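Local coordinates for glucosamine-6-phosphate deaminase (Bacillus subtilis, PDB 2BKX), which belongs to the glucosamine-6-phosphate isomerase/6-phosphogluconolactonase family, with a Rossmann-like alpha/beta fold, and here holds fructose -6-phosphate in its pocket, at residues 33-37 with 80-84; 99-103 with 116-120. Residue numbers count along the deposited sequence, not the author numbering.

Contact 1: 33-37 with 80-84; sequences GLATG and YHFYM. With F6R (fructose -6-phosphate), chain C.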
loop_
_atom_site.group_PDB
_atom_site.type_symbol
_atom_site.label_atom_id
_atom_site.label_comp_id
_atom_site.label_asym_id
_atom_site.label_seq_id
_atom_site.Cartn_x
_atom_site.Cartn_y
_atom_site.Cartn_z
ATOM N N GLY A 33 -4.500 4.034 5.696
ATOM C CA GLY A 33 -3.502 3.030 5.392
ATOM C C GLY A 33 -2.865 3.357 4.073
ATOM O O GLY A 33 -3.593 3.572 3.106
ATOM N N LEU A 34 -1.523 3.390 4.016
ATOM C CA LEU A 34 -0.822 3.906 2.855
ATOM C C LEU A 34 0.163 2.869 2.321
ATOM O O LEU A 34 0.550 1.933 3.014
ATOM C CB LEU A 34 -0.098 5.211 3.219
ATOM C CG LEU A 34 -1.057 6.349 3.618
ATOM C CD1 LEU A 34 -0.200 7.566 3.992
ATOM C CD2 LEU A 34 -2.045 6.712 2.518
ATOM N N ALA A 35 0.547 3.085 1.068
ATOM C CA ALA A 35 1.396 2.182 0.306
ATOM C C ALA A 35 2.544 2.940 -0.349
ATOM O O ALA A 35 2.444 4.145 -0.611
ATOM C CB ALA A 35 0.579 1.533 -0.794
ATOM N N THR A 36 3.645 2.243 -0.604
ATOM C CA THR A 36 4.760 2.789 -1.354
ATOM C C THR A 36 4.811 2.137 -2.733
ATOM O O THR A 36 3.817 1.560 -3.193
ATOM C CB THR A 36 6.061 2.632 -0.604
ATOM O OG1 THR A 36 6.306 1.225 -0.478
ATOM C CG2 THR A 36 6.022 3.283 0.761
ATOM N N GLY A 37 5.951 2.255 -3.396
ATOM C CA GLY A 37 6.103 1.743 -4.755
ATOM C C GLY A 37 5.812 2.765 -5.847
ATOM O O GLY A 37 5.521 3.930 -5.606
ATOM N N TYR A 80 11.139 2.613 3.197
ATOM C CA TYR A 80 9.819 3.170 3.007
ATOM C C TYR A 80 9.510 4.359 3.922
ATOM O O TYR A 80 8.664 5.198 3.580
ATOM C CB TYR A 80 8.779 2.050 3.066
ATOM C CG TYR A 80 8.867 1.107 1.850
ATOM C CD1 TYR A 80 8.337 -0.170 1.894
ATOM C CD2 TYR A 80 9.438 1.515 0.658
ATOM C CE1 TYR A 80 8.377 -1.030 0.796
ATOM C CE2 TYR A 80 9.489 0.668 -0.442
ATOM C CZ TYR A 80 8.963 -0.600 -0.374
ATOM O OH TYR A 80 8.963 -1.440 -1.486
ATOM N N HIS A 81 10.196 4.437 5.055
ATOM C CA HIS A 81 10.187 5.659 5.847
ATOM C C HIS A 81 10.642 6.829 4.979
ATOM O O HIS A 81 10.000 7.852 4.917
ATOM C CB HIS A 81 11.127 5.607 7.073
ATOM C CG HIS A 81 10.584 4.922 8.273
ATOM N ND1 HIS A 81 10.427 3.546 8.355
ATOM C CD2 HIS A 81 10.159 5.426 9.460
ATOM C CE1 HIS A 81 9.958 3.239 9.556
ATOM N NE2 HIS A 81 9.772 4.353 10.240
ATOM N N PHE A 82 11.775 6.680 4.313
ATOM C CA PHE A 82 12.282 7.771 3.470
ATOM C C PHE A 82 11.334 8.087 2.349
ATOM O O PHE A 82 11.052 9.251 2.083
ATOM C CB PHE A 82 13.656 7.335 2.930
ATOM C CG PHE A 82 14.341 8.358 2.076
ATOM C CD1 PHE A 82 15.353 9.158 2.594
ATOM C CD2 PHE A 82 13.962 8.538 0.766
ATOM C CE1 PHE A 82 16.019 10.107 1.776
ATOM C CE2 PHE A 82 14.617 9.496 -0.048
ATOM C CZ PHE A 82 15.606 10.279 0.488
ATOM N N TYR A 83 10.825 7.048 1.683
ATOM C CA TYR A 83 9.858 7.286 0.614
ATOM C C TYR A 83 8.684 8.132 1.116
ATOM O O TYR A 83 8.289 9.105 0.490
ATOM C CB TYR A 83 9.342 5.956 0.097
ATOM C CG TYR A 83 8.248 5.985 -0.957
ATOM C CD1 TYR A 83 8.470 5.566 -2.270
ATOM C CD2 TYR A 83 6.965 6.362 -0.615
ATOM C CE1 TYR A 83 7.424 5.516 -3.181
ATOM C CE2 TYR A 83 5.928 6.319 -1.503
ATOM C CZ TYR A 83 6.147 5.886 -2.796
ATOM O OH TYR A 83 5.098 5.803 -3.689
ATOM N N MET A 84 8.071 7.734 2.231
ATOM C CA MET A 84 6.852 8.429 2.655
ATOM C C MET A 84 7.138 9.869 3.035
ATOM O O MET A 84 6.313 10.761 2.793
ATOM C CB MET A 84 6.208 7.664 3.806
ATOM C CG MET A 84 5.565 6.355 3.425
ATOM S SD MET A 84 4.371 6.457 2.040
ATOM C CE MET A 84 3.165 7.541 2.775
HETATM C C1 F6R C . 3.335 -1.154 -1.244
HETATM C C2 F6R C . 3.310 -2.669 -1.200
HETATM C C3 F6R C . 3.537 -3.600 -2.399
HETATM C C4 F6R C . 3.421 -2.893 -3.764
HETATM C C5 F6R C . 3.616 -3.824 -4.950
HETATM C C6 F6R C . 3.546 -3.070 -6.273
HETATM O O1 F6R C . 3.494 -0.577 0.066
HETATM O O2 F6R C . 3.039 -3.171 -0.131
HETATM O O3 F6R C . 2.530 -4.596 -2.390
HETATM O O4 F6R C . 2.133 -2.292 -3.846
HETATM O O5 F6R C . 4.834 -4.552 -4.859
HETATM O O6 F6R C . 4.666 -2.175 -6.347
HETATM P P F6R C . 4.714 -1.087 -7.513
HETATM O O1P F6R C . 3.631 -0.087 -7.213
HETATM O O2P F6R C . 4.424 -1.831 -8.788
HETATM O O3P F6R C . 6.074 -0.470 -7.468
HETATM O O HOH W 1 6.031 -1.918 -1.235
#
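Thr36 sits in the angle between two tyrosine rings from the first turn of helix 80-89. Its CB lies 3.7 Å from the centroid of the Tyr83 ring and 4.0 Å from that of Tyr80, a CH-pi contact over a face of each. The rotamers, m for Tyr80 and t for Tyr83, spread the rings into this V-shaped cleft. With chi1 p, Thr36 rests CG2 3.5 Å from Tyr83 CD2 and sets OG1 over the Tyr80 ring, 3.2 Å from its CZ. Strand 31-34 belongs to the parallel part of the Rossmann-like sheet, and the loop following it lines the ligand pocket: Thr36 N donates to O1 of F6R at 2.9 Å. At Gly37 a CB would clash with the ligand's phosphate; its carbonyl O accepts a 2.7 Å hydrogen bond from Tyr83 OH. Met84, m at all three chi angles, curls back so that SD sits 3.8 Å from Thr36 CG2 and CE 3.6 Å from Leu34 CD1, while Leu34 (m, t) also packs on Phe88.

Contact 2: 99-103 with 116-120; sequences HFIPN and YEQLV
An extended segment, 99-103, runs along one turn of helix 109-122. Residues 99 and 100 are beta strand, Ile101 stays extended (phi/psi -146/141), and Pro102 has polyproline-like angles (-61/142); residues 116-120 are regular alpha helix, with Val120 N donating to Tyr116 O at 2.9 Å. The closest CA pair is Pro102 with Tyr116, 6.5 Å apart. Tyr116 and Leu119, one turn apart, both point CA-to-CB toward the extended segment. Tyr116, chi1 t, is the residue most covered. It directs its ring at the backbone, with CE1 3.6 Å from Ile101 C and 3.5 Å from Pro102 N. Pro102, puckered C-gamma exo, lays CG over a face of that ring, 3.7 Å from the centroid and 11° off the normal, a CH-pi contact. Phe100 C lies near the ring plane at its edge, and Phe100 O is 3.2 Å from Tyr116 OH, which hydrogen-bonds Asn65 O on strand 62-69. Phe100, chi1 m, turns its ring toward the helix; CB is 4.3 Å from Tyr116 CE1, and Leu119 (t, p) places CD2 over a face of the Phe100 ring, 4.0 Å from the centroid and 3.7 Å from CD2 of Phe100. Ile101 points CA-to-CB away from the helix, in alternation with Phe100, and packs on helix 80-89. Through the covering helix the chain passes from strand 99-100, past strands 62-69 and 31-34, to the parallel strand 128-131: a beta-alpha-beta crossover, the long connection of a Rossmann-like alpha/beta fold.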
loop_
_atom_site.group_PDB
_atom_site.type_symbol
_atom_site.label_atom_id
_atom_site.label_comp_id
_atom_site.label_asym_id
_atom_site.label_seq_id
_atom_site.Cartn_x
_atom_site.Cartn_y
_atom_site.Cartn_z
ATOM N N HIS A 99 2.302 9.575 11.993
ATOM C CA HIS A 99 2.603 8.755 10.818
ATOM C C HIS A 99 3.379 7.551 11.339
ATOM O O HIS A 99 4.459 7.721 11.905
ATOM C CB HIS A 99 3.476 9.507 9.813
ATOM C CG HIS A 99 2.801 10.692 9.179
ATOM N ND1 HIS A 99 1.588 10.575 8.525
ATOM C CD2 HIS A 99 3.165 12.002 9.072
ATOM C CE1 HIS A 99 1.221 11.769 8.077
ATOM N NE2 HIS A 99 2.147 12.658 8.421
ATOM N N PHE A 100 2.838 6.356 11.123
ATOM C CA PHE A 100 3.398 5.130 11.615
ATOM C C PHE A 100 3.799 4.209 10.463
ATOM O O PHE A 100 3.074 4.048 9.472
ATOM C CB PHE A 100 2.379 4.431 12.507
ATOM C CG PHE A 100 1.945 5.284 13.685
ATOM C CD1 PHE A 100 0.681 5.826 13.744
ATOM C CD2 PHE A 100 2.832 5.592 14.689
ATOM C CE1 PHE A 100 0.308 6.611 14.816
ATOM C CE2 PHE A 100 2.451 6.357 15.757
ATOM C CZ PHE A 100 1.203 6.865 15.830
ATOM N N ILE A 101 4.987 3.621 10.604
ATOM C CA ILE A 101 5.556 2.719 9.627
ATOM C C ILE A 101 6.354 1.676 10.425
ATOM O O ILE A 101 7.001 2.036 11.406
ATOM C CB ILE A 101 6.480 3.492 8.658
ATOM C CG1 ILE A 101 5.770 4.703 7.997
ATOM C CG2 ILE A 101 7.084 2.568 7.632
ATOM C CD1 ILE A 101 6.660 5.583 7.157
ATOM N N PRO A 102 6.327 0.397 10.024
ATOM C CA PRO A 102 7.104 -0.581 10.826
ATOM C C PRO A 102 8.582 -0.254 10.840
ATOM O O PRO A 102 9.109 0.218 9.839
ATOM C CB PRO A 102 6.839 -1.896 10.102
ATOM C CG PRO A 102 5.589 -1.660 9.375
ATOM C CD PRO A 102 5.593 -0.251 8.936
ATOM N N ASN A 103 9.243 -0.462 11.975
ATOM C CA ASN A 103 10.655 -0.186 12.100
ATOM C C ASN A 103 11.468 -1.399 11.662
ATOM O O ASN A 103 11.646 -2.336 12.438
ATOM C CB ASN A 103 11.006 0.211 13.549
ATOM C CG ASN A 103 12.477 0.461 13.751
ATOM O OD1 ASN A 103 13.261 0.520 12.788
ATOM N ND2 ASN A 103 12.878 0.615 15.021
ATOM N N TYR A 116 3.281 -3.406 16.228
ATOM C CA TYR A 116 2.683 -2.651 15.128
ATOM C C TYR A 116 1.237 -3.052 14.959
ATOM O O TYR A 116 0.365 -2.202 14.757
ATOM C CB TYR A 116 3.463 -2.874 13.834
ATOM C CG TYR A 116 3.127 -1.850 12.732
ATOM C CD1 TYR A 116 3.589 -0.568 12.801
ATOM C CD2 TYR A 116 2.336 -2.195 11.635
ATOM C CE1 TYR A 116 3.341 0.335 11.791
ATOM C CE2 TYR A 116 2.036 -1.303 10.628
ATOM C CZ TYR A 116 2.554 -0.021 10.711
ATOM O OH TYR A 116 2.332 0.943 9.740
ATOM N N GLU A 117 0.973 -4.359 15.012
ATOM C CA GLU A 117 -0.400 -4.835 14.885
ATOM C C GLU A 117 -1.250 -4.270 16.019
ATOM O O GLU A 117 -2.390 -3.865 15.829
ATOM C CB GLU A 117 -0.448 -6.353 14.879
ATOM C CG GLU A 117 -1.832 -6.950 14.629
ATOM C CD GLU A 117 -2.322 -6.821 13.205
ATOM O OE1 GLU A 117 -1.513 -6.937 12.246
ATOM O OE2 GLU A 117 -3.541 -6.648 13.005
ATOM N N GLN A 118 -0.690 -4.280 17.232
ATOM C CA GLN A 118 -1.389 -3.729 18.391
ATOM C C GLN A 118 -1.697 -2.239 18.218
ATOM O O GLN A 118 -2.768 -1.776 18.580
ATOM C CB GLN A 118 -0.602 -4.042 19.675
ATOM C CG GLN A 118 -0.741 -5.487 20.095
ATOM C CD GLN A 118 0.353 -6.020 20.965
ATOM O OE1 GLN A 118 0.382 -7.240 21.279
ATOM N NE2 GLN A 118 1.250 -5.165 21.389
ATOM N N LEU A 119 -0.756 -1.516 17.604
ATOM C CA LEU A 119 -0.976 -0.104 17.337
ATOM C C LEU A 119 -2.095 0.088 16.365
ATOM O O LEU A 119 -2.957 0.910 16.577
ATOM C CB LEU A 119 0.309 0.499 16.825
ATOM C CG LEU A 119 0.258 1.945 16.339
ATOM C CD1 LEU A 119 -0.205 2.895 17.430
ATOM C CD2 LEU A 119 1.645 2.273 15.847
ATOM N N VAL A 120 -2.081 -0.646 15.257
ATOM C CA VAL A 120 -3.161 -0.511 14.275
ATOM C C VAL A 120 -4.512 -0.771 14.939
ATOM O O VAL A 120 -5.460 -0.042 14.693
ATOM C CB VAL A 120 -2.933 -1.461 13.058
ATOM C CG1 VAL A 120 -4.101 -1.386 12.050
ATOM C CG2 VAL A 120 -1.635 -1.098 12.372
#

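From the N terminus, strand 31-34 enters the pocket loop, and contact 1 closes the circuit made by helix 41-53, strand 62-69 and the start of helix 80-89. The chain then completes that helix and forms strand 99-100, where contact 2 opens; it closes after 12 intervening residues, on helix 109-122. The two closures lie in series, neither nested nor crossed. Both reach the same sheet, in which strand 62-69 lies between strands 31-34 and 99-100. Segment 99-103 is held between helices 80-89 and 109-122, and the contacts touch there: His81 CE1 is 3.5 Å from Ile101 CG2, and Met84 CG is 4.0 Å from Ile101 CD1.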